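Local coordinates for protein alpha-ketoglutarate-dependent 2,4-dichlorophenoxyacetate dioxygenase (Bradyrhizobium diazoefficiens, PDB 5BKE) that probably uses iron and 2-oxoglutarate to oxidise and so break down aryloxyalkanoate herbicides, at residues Leu165-Ser170 against Leu229-Leu234; Leu171-Gly176 against Ala216-Ser221. All coordinates share one frame; numbering follows the deposited sequence.

Contact 1: Leu165-Ser170 against Leu229-Leu234; sequences LVCEHS and LLLRDL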
loop_
_atom_site.group_PDB
_atom_site.type_symbol
_atom_site.label_atom_id
_atom_site.label_comp_id
_atom_site.label_asym_id
_atom_site.label_seq_id
_atom_site.Cartn_x
_atom_site.Cartn_y
_atom_site.Cartn_z
ATOM N N LEU C 165 28.333 -2.813 -21.136
ATOM C CA LEU C 165 28.886 -3.661 -22.192
ATOM C C LEU C 165 28.806 -3.035 -23.595
ATOM O O LEU C 165 27.856 -2.311 -23.927
ATOM C CB LEU C 165 28.255 -5.056 -22.154
ATOM C CG LEU C 165 28.494 -5.912 -20.897
ATOM C CD1 LEU C 165 27.857 -7.289 -21.064
ATOM C CD2 LEU C 165 29.973 -6.040 -20.538
ATOM N N VAL C 166 29.839 -3.295 -24.391
ATOM C CA VAL C 166 29.943 -2.777 -25.754
ATOM C C VAL C 166 30.050 -3.953 -26.736
ATOM O O VAL C 166 30.823 -4.897 -26.510
ATOM C CB VAL C 166 31.139 -1.785 -25.894
ATOM C CG1 VAL C 166 31.342 -1.335 -27.332
ATOM C CG2 VAL C 166 30.928 -0.549 -25.022
ATOM N N CYS C 167 29.267 -3.881 -27.817
ATOM C CA CYS C 167 29.295 -4.884 -28.896
ATOM C C CYS C 167 30.015 -4.365 -30.143
ATOM O O CYS C 167 29.963 -3.175 -30.446
ATOM C CB CYS C 167 27.872 -5.309 -29.277
ATOM S SG CYS C 167 26.846 -5.966 -27.937
ATOM N N GLU C 168 30.670 -5.276 -30.860
ATOM C CA GLU C 168 31.253 -4.996 -32.172
ATOM C C GLU C 168 30.292 -5.445 -33.273
ATOM O O GLU C 168 29.960 -6.629 -33.372
ATOM C CB GLU C 168 32.617 -5.683 -32.327
ATOM C CG GLU C 168 33.646 -5.201 -31.318
ATOM C CD GLU C 168 35.086 -5.598 -31.626
ATOM O OE1 GLU C 168 35.393 -6.027 -32.768
ATOM O OE2 GLU C 168 35.922 -5.455 -30.702
ATOM N N HIS C 169 29.832 -4.488 -34.073
ATOM C CA HIS C 169 28.885 -4.761 -35.150
ATOM C C HIS C 169 29.579 -4.700 -36.514
ATOM O O HIS C 169 30.313 -3.747 -36.807
ATOM C CB HIS C 169 27.762 -3.736 -35.172
ATOM C CG HIS C 169 26.825 -3.797 -34.004
ATOM N ND1 HIS C 169 25.479 -4.059 -34.151
ATOM C CD2 HIS C 169 27.022 -3.568 -32.682
ATOM C CE1 HIS C 169 24.891 -4.000 -32.969
ATOM N NE2 HIS C 169 25.803 -3.695 -32.063
ATOM N N SER C 170 29.311 -5.708 -37.344
ATOM C CA SER C 170 29.787 -5.767 -38.719
ATOM C C SER C 170 28.860 -6.631 -39.570
ATOM O O SER C 170 28.371 -7.672 -39.103
ATOM C CB SER C 170 31.198 -6.357 -38.766
ATOM O OG SER C 170 31.629 -6.542 -40.100
ATOM N N LEU C 229 27.312 -16.279 -26.349
ATOM C CA LEU C 229 26.320 -16.987 -25.536
ATOM C C LEU C 229 25.363 -16.018 -24.840
ATOM O O LEU C 229 24.141 -16.214 -24.887
ATOM C CB LEU C 229 26.971 -17.963 -24.554
ATOM C CG LEU C 229 27.513 -19.273 -25.161
ATOM C CD1 LEU C 229 28.256 -20.085 -24.109
ATOM C CD2 LEU C 229 26.431 -20.117 -25.833
ATOM N N LEU C 230 25.921 -14.961 -24.245
ATOM C CA LEU C 230 25.118 -13.900 -23.633
ATOM C C LEU C 230 24.171 -13.236 -24.641
ATOM O O LEU C 230 22.955 -13.095 -24.379
ATOM C CB LEU C 230 26.011 -12.860 -22.949
ATOM C CG LEU C 230 25.340 -11.705 -22.187
ATOM C CD1 LEU C 230 24.345 -12.206 -21.138
ATOM C CD2 LEU C 230 26.417 -10.838 -21.550
ATOM N N LEU C 231 24.731 -12.857 -25.790
ATOM C CA LEU C 231 23.955 -12.267 -26.881
ATOM C C LEU C 231 22.844 -13.206 -27.368
ATOM O O LEU C 231 21.714 -12.764 -27.573
ATOM C CB LEU C 231 24.868 -11.805 -28.039
ATOM C CG LEU C 231 25.883 -10.679 -27.752
ATOM C CD1 LEU C 231 26.799 -10.470 -28.948
ATOM C CD2 LEU C 231 25.224 -9.360 -27.334
ATOM N N ARG C 232 23.168 -14.491 -27.523
ATOM C CA ARG C 232 22.163 -15.522 -27.842
ATOM C C ARG C 232 21.006 -15.570 -26.829
ATOM O O ARG C 232 19.841 -15.642 -27.231
ATOM C CB ARG C 232 22.809 -16.903 -27.952
ATOM C CG ARG C 232 23.384 -17.199 -29.317
ATOM C CD ARG C 232 24.021 -18.578 -29.365
ATOM N NE ARG C 232 24.445 -18.887 -30.728
ATOM C CZ ARG C 232 23.733 -19.593 -31.604
ATOM N NH1 ARG C 232 22.555 -20.112 -31.265
ATOM N NH2 ARG C 232 24.214 -19.795 -32.825
ATOM N N ASP C 233 21.345 -15.518 -25.535
ATOM C CA ASP C 233 20.362 -15.538 -24.442
ATOM C C ASP C 233 19.472 -14.315 -24.467
ATOM O O ASP C 233 18.246 -14.433 -24.359
ATOM C CB ASP C 233 21.052 -15.643 -23.080
ATOM C CG ASP C 233 21.490 -17.054 -22.748
ATOM O OD1 ASP C 233 20.991 -18.035 -23.359
ATOM O OD2 ASP C 233 22.348 -17.187 -21.850
ATOM N N LEU C 234 20.097 -13.151 -24.629
ATOM C CA LEU C 234 19.378 -11.875 -24.712
ATOM C C LEU C 234 18.475 -11.827 -25.922
ATOM O O LEU C 234 17.342 -11.341 -25.828
ATOM C CB LEU C 234 20.344 -10.686 -24.713
ATOM C CG LEU C 234 21.179 -10.414 -23.450
ATOM C CD1 LEU C 234 22.326 -9.464 -23.786
ATOM C CD2 LEU C 234 20.352 -9.876 -22.276
#
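L165 and L230 reach toward each other tip to tip, CD1 of L165 lying 3.9 Å from CD2 of L230. Two residues on, C167 SG rests against the CD2 branch of L231 at 3.8 Å. These two apolar touches carry the whole strand-to-helix contact; no hydrogen bond joins the segments. The two leucines on the helix get there differently. L230 has CG anti to its backbone N (chi1 -177°), whereas in L231 CG stands beside the N and anti to the carbonyl carbon (chi1 -64°), and each offers its CD2, L230 to L165 and L231 to C167. L165, just ahead of the strand, and C167 on it both point to the helix, with V166 between them taking no part. The joint is light, the CA atoms of C167 and L231 being 9.3 Å apart; I219 of the neighbouring strand also packs on L230 and L231. Strand 166-169 runs between strands 194-201 and 216-219 of an antiparallel sheet, with C167 also touching L198. Helix 224-238 lies against that sheet and also meets a second subunit, where D233 OD1 makes a salt bridge to R267 of that subunit.

Contact 2: Leu171-Gly176 against Ala216-Ser221; sequences LMYSRG and AGKIAS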
loop_
_atom_site.group_PDB
_atom_site.type_symbol
_atom_site.label_atom_id
_atom_site.label_comp_id
_atom_site.label_asym_id
_atom_site.label_seq_id
_atom_site.Cartn_x
_atom_site.Cartn_y
_atom_site.Cartn_z
ATOM N N LEU C 171 28.660 -6.218 -40.825
ATOM C CA LEU C 171 28.002 -7.067 -41.832
ATOM C C LEU C 171 28.672 -8.430 -41.998
ATOM O O LEU C 171 28.010 -9.409 -42.345
ATOM C CB LEU C 171 27.886 -6.361 -43.183
ATOM C CG LEU C 171 26.720 -5.376 -43.315
ATOM C CD1 LEU C 171 26.975 -4.345 -44.404
ATOM C CD2 LEU C 171 25.391 -6.088 -43.544
ATOM N N MET C 172 29.970 -8.499 -41.706
ATOM C CA MET C 172 30.719 -9.759 -41.748
ATOM C C MET C 172 30.285 -10.761 -40.668
ATOM O O MET C 172 30.419 -11.975 -40.857
ATOM C CB MET C 172 32.227 -9.498 -41.657
ATOM C CG MET C 172 32.803 -8.637 -42.779
ATOM S SD MET C 172 34.618 -8.595 -42.823
ATOM C CE MET C 172 35.024 -7.488 -41.470
ATOM N N TYR C 173 29.778 -10.261 -39.538
ATOM C CA TYR C 173 29.281 -11.138 -38.463
ATOM C C TYR C 173 27.920 -11.766 -38.795
ATOM O O TYR C 173 27.734 -12.977 -38.621
ATOM C CB TYR C 173 29.207 -10.407 -37.127
ATOM C CG TYR C 173 30.528 -10.159 -36.424
ATOM C CD1 TYR C 173 31.425 -11.206 -36.170
ATOM C CD2 TYR C 173 30.861 -8.873 -35.958
ATOM C CE1 TYR C 173 32.626 -10.978 -35.504
ATOM C CE2 TYR C 173 32.061 -8.634 -35.291
ATOM C CZ TYR C 173 32.939 -9.689 -35.063
ATOM O OH TYR C 173 34.129 -9.465 -34.400
ATOM N N SER C 174 26.991 -10.942 -39.278
ATOM C CA SER C 174 25.661 -11.408 -39.657
ATOM C C SER C 174 25.690 -12.358 -40.853
ATOM O O SER C 174 25.023 -13.397 -40.826
ATOM C CB SER C 174 24.721 -10.239 -39.925
ATOM O OG SER C 174 25.238 -9.384 -40.922
ATOM N N ARG C 175 26.461 -12.004 -41.883
ATOM C CA ARG C 175 26.605 -12.852 -43.066
ATOM C C ARG C 175 27.452 -14.071 -42.745
ATOM O O ARG C 175 27.201 -15.149 -43.265
ATOM C CB ARG C 175 27.165 -12.084 -44.273
ATOM C CG ARG C 175 26.359 -10.867 -44.706
ATOM C CD ARG C 175 24.871 -11.148 -44.844
ATOM N NE ARG C 175 24.063 -9.960 -45.159
ATOM C CZ ARG C 175 23.357 -9.245 -44.280
ATOM N NH1 ARG C 175 22.646 -8.210 -44.704
ATOM N NH2 ARG C 175 23.348 -9.550 -42.985
ATOM N N GLY C 176 28.417 -13.898 -41.844
ATOM C CA GLY C 176 29.233 -15.003 -41.330
ATOM C C GLY C 176 28.496 -16.127 -40.626
ATOM O O GLY C 176 28.883 -17.295 -40.751
ATOM N N ALA C 216 26.010 -7.788 -34.503
ATOM C CA ALA C 216 26.815 -7.912 -33.284
ATOM C C ALA C 216 27.363 -9.335 -33.116
ATOM O O ALA C 216 26.605 -10.298 -32.881
ATOM C CB ALA C 216 26.025 -7.472 -32.059
ATOM N N GLY C 217 28.683 -9.457 -33.256
ATOM C CA GLY C 217 29.344 -10.751 -33.233
ATOM C C GLY C 217 30.227 -11.009 -32.039
ATOM O O GLY C 217 30.689 -12.131 -31.852
ATOM N N LYS C 218 30.480 -9.976 -31.237
ATOM C CA LYS C 218 31.173 -10.152 -29.956
ATOM C C LYS C 218 30.894 -8.999 -28.993
ATOM O O LYS C 218 30.505 -7.904 -29.412
ATOM C CB LYS C 218 32.688 -10.357 -30.155
ATOM C CG LYS C 218 33.483 -9.096 -30.464
ATOM C CD LYS C 218 34.988 -9.348 -30.450
ATOM C CE LYS C 218 35.535 -9.549 -29.041
ATOM N NZ LYS C 218 36.970 -9.942 -29.077
ATOM N N ILE C 219 31.085 -9.278 -27.705
ATOM C CA ILE C 219 31.145 -8.254 -26.670
ATOM C C ILE C 219 32.627 -7.953 -26.417
ATOM O O ILE C 219 33.433 -8.870 -26.227
ATOM C CB ILE C 219 30.380 -8.683 -25.389
ATOM C CG1 ILE C 219 28.873 -8.785 -25.690
ATOM C CG2 ILE C 219 30.641 -7.704 -24.245
ATOM C CD1 ILE C 219 28.050 -9.574 -24.687
ATOM N N ALA C 220 32.956 -6.663 -26.425
ATOM C CA ALA C 220 34.323 -6.150 -26.357
ATOM C C ALA C 220 35.129 -6.662 -25.167
ATOM O O ALA C 220 36.279 -7.058 -25.334
ATOM C CB ALA C 220 34.305 -4.626 -26.360
ATOM N N SER C 221 34.527 -6.659 -23.978
ATOM C CA SER C 221 35.250 -6.987 -22.745
ATOM C C SER C 221 35.257 -8.479 -22.401
ATOM O O SER C 221 35.834 -8.882 -21.387
ATOM C CB SER C 221 34.700 -6.164 -21.574
ATOM O OG SER C 221 33.311 -6.398 -21.380
#
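The phenol ring of Y173 lies flat over the backbone of G217, whose CA sits 3.6 Å from the ring centroid and 16° off its normal, a clear CH-pi contact. G217 belongs to a beta bulge: on the edge strand 216-219, G217 and K218 together face the single residue E168 of the neighbouring strand, and each is joined to it by backbone hydrogen bonds. The bulge shows in the G217 psi of -10°, far from an extended value.

The ring approaches so closely that a side chain on G217 could not fit. G217 CA is 3.5 Å from Y173 CG, and a beta carbon built there would run straight into that atom. Y173 sends its CG away from its own carbonyl carbon (chi1 -75°), which swings the ring off helix 171-176 and onto the strand. At the far end of the ring, Y173 OH reaches the K218 chain, 4.0 Å from its CG, the two side chains passing at a slant. K218 then bends at chi3, and its amine end leads away from the helix. R228 packs on Y173 too, while its NE hydrogen-bonds G217 O, so one arginine serves both partners. Without the ring, as with an alanine here, G217 CA would probably lose its CH-pi partner and the aliphatic part of K218 its neighbour, opening a gap between helix and sheet edge.

The Y173 side chain is about 11 Å from that of the manganese ligand H115, so this is packing outside the metal's first shell. On the helix itself, R175 folds back over L171, with L171 CD2 over one face of its guanidinium group, 3.6 Å from the plane and off centre.

From the N terminus, strand 166-169 comes first and runs directly into helix 171-176. The chain then runs through helix 187-190 and strands 194-201 and 208-210 before strand 216-219 closes contact 2, across 39 intervening residues. It continues into helix 224-238, which closes contact 1, so the loop of contact 2 is nested inside that of contact 1. Strands 166-169 and 216-219 are neighbours in one sheet, joined for instance by V166 O and A220 N at 2.8 Å, a probable hydrogen bond. With centres only 8 Å apart, the two contacts thus pin two helices to this pair of strands: 224-238 through contact 1, and 171-176 at the sheet edge through contact 2.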